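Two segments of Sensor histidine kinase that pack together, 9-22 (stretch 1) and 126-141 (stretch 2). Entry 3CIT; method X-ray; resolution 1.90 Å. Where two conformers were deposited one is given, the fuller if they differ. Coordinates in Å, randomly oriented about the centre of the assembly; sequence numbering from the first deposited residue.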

# COMPACT_ATOMS: atom_id res chain seq x y z
N SER A 9 -4.21 -7.12 19.88
CA SER A 9 -4.81 -6.44 18.74
C SER A 9 -4.52 -7.16 17.44
O SER A 9 -5.39 -7.24 16.57
N ARG A 10 -3.30 -7.69 17.31
CA ARG A 10 -2.94 -8.42 16.12
C ARG A 10 -3.74 -9.72 16.03
O ARG A 10 -4.19 -10.09 14.95
N ALA A 11 -3.96 -10.40 17.14
CA ALA A 11 -4.86 -11.57 17.15
C ALA A 11 -6.26 -11.22 16.65
O ALA A 11 -6.84 -11.96 15.83
N ALA A 12 -6.81 -10.08 17.09
CA ALA A 12 -8.15 -9.61 16.67
C ALA A 12 -8.24 -9.31 15.16
O ALA A 12 -9.25 -9.64 14.49
N ARG A 13 -7.18 -8.71 14.62
CA ARG A 13 -7.06 -8.44 13.17
C ARG A 13 -7.00 -9.74 12.38
O ARG A 13 -7.71 -9.89 11.38
N LEU A 14 -6.21 -10.69 12.87
CA LEU A 14 -6.15 -12.01 12.23
C LEU A 14 -7.48 -12.75 12.28
O LEU A 14 -7.90 -13.36 11.29
N ARG A 15 -8.16 -12.71 13.42
CA ARG A 15 -9.48 -13.34 13.52
C ARG A 15 -10.43 -12.75 12.49
O ARG A 15 -11.15 -13.49 11.82
N LEU A 16 -10.46 -11.43 12.39
CA LEU A 16 -11.34 -10.72 11.45
C LEU A 16 -11.09 -11.22 10.02
O LEU A 16 -12.04 -11.58 9.29
N LEU A 17 -9.83 -11.27 9.65
CA LEU A 17 -9.43 -11.65 8.31
C LEU A 17 -9.67 -13.14 8.00
O LEU A 17 -10.30 -13.46 7.00
N VAL A 18 -9.15 -14.03 8.84
CA VAL A 18 -9.32 -15.47 8.63
C VAL A 18 -10.79 -15.85 8.71
O VAL A 18 -11.31 -16.50 7.80
N ASP A 19 -11.48 -15.42 9.75
CA ASP A 19 -12.86 -15.81 9.94
C ASP A 19 -13.77 -15.26 8.82
O ASP A 19 -14.60 -16.00 8.28
N THR A 20 -13.61 -13.99 8.48
CA THR A 20 -14.46 -13.40 7.43
C THR A 20 -14.07 -13.92 6.03
O THR A 20 -14.92 -14.21 5.18
N GLY A 21 -12.78 -14.09 5.80
CA GLY A 21 -12.33 -14.63 4.55
C GLY A 21 -12.84 -16.03 4.31
O GLY A 21 -13.15 -16.38 3.16
N GLN A 22 -12.93 -16.83 5.37
CA GLN A 22 -13.45 -18.21 5.28
C GLN A 22 -14.93 -18.17 4.94
O GLN A 22 -15.42 -18.95 4.11
N PRO A 126 -8.61 5.30 12.74
CA PRO A 126 -8.21 4.06 13.37
C PRO A 126 -6.71 3.78 13.25
O PRO A 126 -6.01 4.30 12.35
N ASP A 127 -6.22 2.93 14.14
CA ASP A 127 -4.83 2.54 14.11
C ASP A 127 -4.47 2.03 12.71
O ASP A 127 -5.28 1.36 12.06
N GLY A 128 -3.28 2.35 12.24
CA GLY A 128 -2.87 2.00 10.89
C GLY A 128 -3.06 0.53 10.56
O GLY A 128 -3.48 0.20 9.44
N GLU A 129 -2.79 -0.36 11.50
CA GLU A 129 -2.90 -1.77 11.17
C GLU A 129 -4.36 -2.29 11.19
O GLU A 129 -4.66 -3.33 10.59
N ASP A 130 -5.25 -1.58 11.88
CA ASP A 130 -6.68 -1.77 11.68
C ASP A 130 -7.07 -1.37 10.26
O ASP A 130 -7.80 -2.09 9.60
N ILE A 131 -6.59 -0.21 9.82
CA ILE A 131 -6.86 0.25 8.47
C ILE A 131 -6.35 -0.72 7.41
O ILE A 131 -7.09 -1.08 6.49
N GLU A 132 -5.10 -1.19 7.58
CA GLU A 132 -4.53 -2.17 6.68
C GLU A 132 -5.32 -3.50 6.63
O GLU A 132 -5.48 -4.08 5.57
N SER A 133 -5.81 -3.95 7.77
CA SER A 133 -6.64 -5.15 7.85
C SER A 133 -7.97 -4.94 7.13
O SER A 133 -8.40 -5.81 6.36
N LEU A 134 -8.62 -3.79 7.35
CA LEU A 134 -9.87 -3.48 6.64
C LEU A 134 -9.64 -3.36 5.13
O LEU A 134 -10.48 -3.81 4.36
N GLN A 135 -8.52 -2.78 4.71
CA GLN A 135 -8.18 -2.74 3.30
C GLN A 135 -8.04 -4.15 2.71
O GLN A 135 -8.54 -4.44 1.62
N LEU A 136 -7.36 -5.05 3.41
CA LEU A 136 -7.31 -6.44 2.94
C LEU A 136 -8.70 -7.10 2.92
O LEU A 136 -9.03 -7.85 2.01
N LEU A 137 -9.51 -6.88 3.94
CA LEU A 137 -10.89 -7.42 3.92
C LEU A 137 -11.67 -6.94 2.65
O LEU A 137 -12.39 -7.74 2.01
N ALA A 138 -11.50 -5.67 2.29
CA ALA A 138 -12.08 -5.14 1.04
C ALA A 138 -11.54 -5.85 -0.19
O ALA A 138 -12.27 -6.15 -1.11
N THR A 139 -10.26 -6.12 -0.20
CA THR A 139 -9.61 -6.85 -1.27
C THR A 139 -10.14 -8.28 -1.39
O THR A 139 -10.36 -8.79 -2.50
N LEU A 140 -10.35 -8.94 -0.26
CA LEU A 140 -10.93 -10.28 -0.26
C LEU A 140 -12.36 -10.27 -0.81
O LEU A 140 -12.71 -11.05 -1.69
N LEU A 141 -13.17 -9.34 -0.29
CA LEU A 141 -14.50 -9.11 -0.82
C LEU A 141 -14.49 -8.87 -2.36
O LEU A 141 -15.26 -9.47 -3.11

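The strongest contacts lie near the start of the two stretches, where two arginines of the first meet a cluster of acids at the beginning of the second. Arg13, whose CA-to-CB bond points toward the partner, is extended (m, t, t) and places its guanidinium between two carboxylates. Arg13 NE donates to Asp130 OD1 at 2.8 Å and Arg13 NH2 reaches the same oxygen, Asp130 OD1, at 3.1 Å, so the acid (m) sits at the edge of the guanidinium, near its plane. Arg13 NH1 adds a weak bond to Glu129 OE1 at 3.0 Å, while CB of Glu129 lies over one face of the group. Glu129 is also gripped by Arg10 (m, t, t), in a paired salt bridge: Arg10 NE to Glu129 OE1 is 3.0 Å and Arg10 NH1 to Glu129 OE2 is 3.3 Å. The chi1 of Glu129, -138°, lies between wells, and a second conformer was deposited.

Asp127 stays beyond salt-bridge range, with OD2 4.2 Å from Arg13 NH2, and two waters bridge them. Both accept from Arg13 NH2 and donate to Asp127 OD2; water 1, whose bond from Arg13 is weak, also donates to Asp130 OD2.

Further along, the nearly parallel helices (6°, axes 9.9 Å apart at closest approach) turn apolar. Leu16, Thr20, Glu129, Ser133, Leu136, Leu137 and Leu140 also point toward the other stretch. Ser133 (m) marks the transition: Ser133 OG donates to Glu129 O within its own helix (2.7 Å) and packs 3.5 Å from Arg13 CB. Leu17 (m, t) leaves its backbone sideways, yet Leu17 CD2 comes 3.5 Å from Ser133 O and 3.9 Å from Leu136 CD2. Leu16 (t, p) touches Leu134 and Leu137 (t, p), and Leu137 CD1 meets Thr20 CG2 at 3.7 Å. Thr20 (m) donates from OG1 to Leu16 O (2.6 Å). Leu140 (m, t) places CD1 4.3 Å from Gly21 CA.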

# COMPACT_ATOMS: atom_id res chain seq x y z
CB SER A 9 -4.33 -4.99 18.64
OG SER A 9 -4.80 -4.27 19.76
CB ARG A 10 -1.43 -8.62 16.02
CG ARG A 10 -0.74 -7.31 15.57
CD ARG A 10 0.80 -7.28 15.75
NE ARG A 10 1.35 -6.30 14.81
CZ ARG A 10 2.61 -5.85 14.82
NH1 ARG A 10 2.99 -5.00 13.87
NH2 ARG A 10 3.49 -6.29 15.69
CB ALA A 11 -4.90 -12.24 18.57
CB ALA A 12 -8.57 -8.37 17.47
CB ARG A 13 -5.81 -7.61 12.88
CG ARG A 13 -5.90 -6.21 13.43
CD ARG A 13 -4.55 -5.49 13.48
NE ARG A 13 -4.75 -4.26 14.24
CZ ARG A 13 -3.94 -3.73 15.14
NH1 ARG A 13 -2.72 -4.18 15.34
NH2 ARG A 13 -4.34 -2.64 15.77
CB LEU A 14 -5.02 -12.85 12.83
CG LEU A 14 -3.63 -12.33 12.43
CD1 LEU A 14 -2.56 -12.96 13.33
CD2 LEU A 14 -3.31 -12.67 11.00
CB ARG A 15 -10.08 -13.18 14.91
CG ARG A 15 -9.38 -13.95 15.98
CD ARG A 15 -10.29 -14.06 17.24
NE ARG A 15 -10.40 -12.78 17.96
CZ ARG A 15 -9.50 -12.30 18.83
NH1 ARG A 15 -8.39 -12.97 19.12
NH2 ARG A 15 -9.73 -11.15 19.44
CB LEU A 16 -11.11 -9.19 11.50
CG LEU A 16 -11.84 -8.29 10.47
CD1 LEU A 16 -13.35 -8.14 10.84
CD2 LEU A 16 -11.18 -6.94 10.29
CB LEU A 17 -7.95 -11.30 8.09
CG LEU A 17 -7.63 -9.80 8.03
CD1 LEU A 17 -6.15 -9.55 8.11
CD2 LEU A 17 -8.23 -9.25 6.75
CB VAL A 18 -8.41 -16.30 9.56
CG1 VAL A 18 -8.75 -17.82 9.50
CG2 VAL A 18 -6.91 -16.04 9.19
CB ASP A 19 -13.38 -15.36 11.30
CG ASP A 19 -12.75 -16.14 12.44
OD1 ASP A 19 -11.98 -17.09 12.17
OD2 ASP A 19 -13.04 -15.83 13.62
CB THR A 20 -14.44 -11.87 7.47
OG1 THR A 20 -14.62 -11.42 8.82
CG2 THR A 20 -15.56 -11.28 6.56
CB GLN A 22 -13.24 -19.00 6.62
CG GLN A 22 -11.86 -19.75 6.75
CD GLN A 22 -11.46 -20.15 8.21
OE1 GLN A 22 -12.23 -19.98 9.18
NE2 GLN A 22 -10.23 -20.69 8.36
CB PRO A 126 -9.02 3.01 12.60
CG PRO A 126 -10.25 3.76 12.11
CD PRO A 126 -9.73 5.12 11.80
CB ASP A 127 -4.60 1.47 15.16
CG ASP A 127 -4.74 2.01 16.60
OD1 ASP A 127 -4.90 3.24 16.80
OD2 ASP A 127 -4.66 1.18 17.53
CB GLU A 129 -1.99 -2.60 12.05
CG GLU A 129 -1.32 -3.65 11.28
CD GLU A 129 -0.32 -4.37 12.08
OE1 GLU A 129 -0.62 -4.76 13.23
OE2 GLU A 129 0.79 -4.53 11.52
CB ASP A 130 -7.53 -0.99 12.70
CG ASP A 130 -7.51 -1.58 14.09
OD1 ASP A 130 -7.05 -2.73 14.26
OD2 ASP A 130 -8.03 -0.91 14.99
CB ILE A 131 -6.30 1.66 8.23
CG1 ILE A 131 -7.06 2.68 9.10
CG2 ILE A 131 -6.44 2.04 6.70
CD1 ILE A 131 -6.52 4.11 9.03
CB GLU A 132 -3.09 -2.49 7.08
CG GLU A 132 -2.09 -1.44 6.82
CD GLU A 132 -0.67 -1.97 7.12
OE1 GLU A 132 -0.32 -2.11 8.28
OE2 GLU A 132 0.07 -2.24 6.19
CB SER A 133 -6.84 -5.54 9.33
OG SER A 133 -5.59 -5.82 9.91
CB LEU A 134 -10.52 -2.19 7.16
CG LEU A 134 -11.00 -2.27 8.61
CD1 LEU A 134 -11.59 -0.96 9.09
CD2 LEU A 134 -12.03 -3.39 8.78
CB GLN A 135 -6.91 -1.92 3.04
CG GLN A 135 -6.55 -1.88 1.53
CD GLN A 135 -7.68 -1.24 0.64
OE1 GLN A 135 -8.53 -1.94 -0.02
NE2 GLN A 135 -7.70 0.10 0.63
CB LEU A 136 -6.34 -7.27 3.78
CG LEU A 136 -6.17 -8.73 3.32
CD1 LEU A 136 -5.65 -8.80 1.86
CD2 LEU A 136 -5.23 -9.48 4.27
CB LEU A 137 -11.64 -6.98 5.16
CG LEU A 137 -12.93 -7.69 5.47
CD1 LEU A 137 -12.64 -9.20 5.55
CD2 LEU A 137 -13.42 -7.14 6.83
CB ALA A 138 -11.88 -3.60 0.90
CB THR A 139 -8.08 -6.78 -1.09
OG1 THR A 139 -7.64 -5.44 -1.35
CG2 THR A 139 -7.38 -7.75 -2.00
CB LEU A 140 -10.92 -10.88 1.15
CG LEU A 140 -9.55 -11.25 1.65
CD1 LEU A 140 -9.63 -11.55 3.14
CD2 LEU A 140 -8.98 -12.44 0.84
CB LEU A 141 -15.17 -7.94 -0.10
CG LEU A 141 -16.61 -7.63 -0.57
CD1 LEU A 141 -17.59 -8.83 -0.40
CD2 LEU A 141 -17.12 -6.30 0.08
O HOH W 1 -6.58 -1.34 17.29
O HOH W 2 -2.54 -1.13 17.73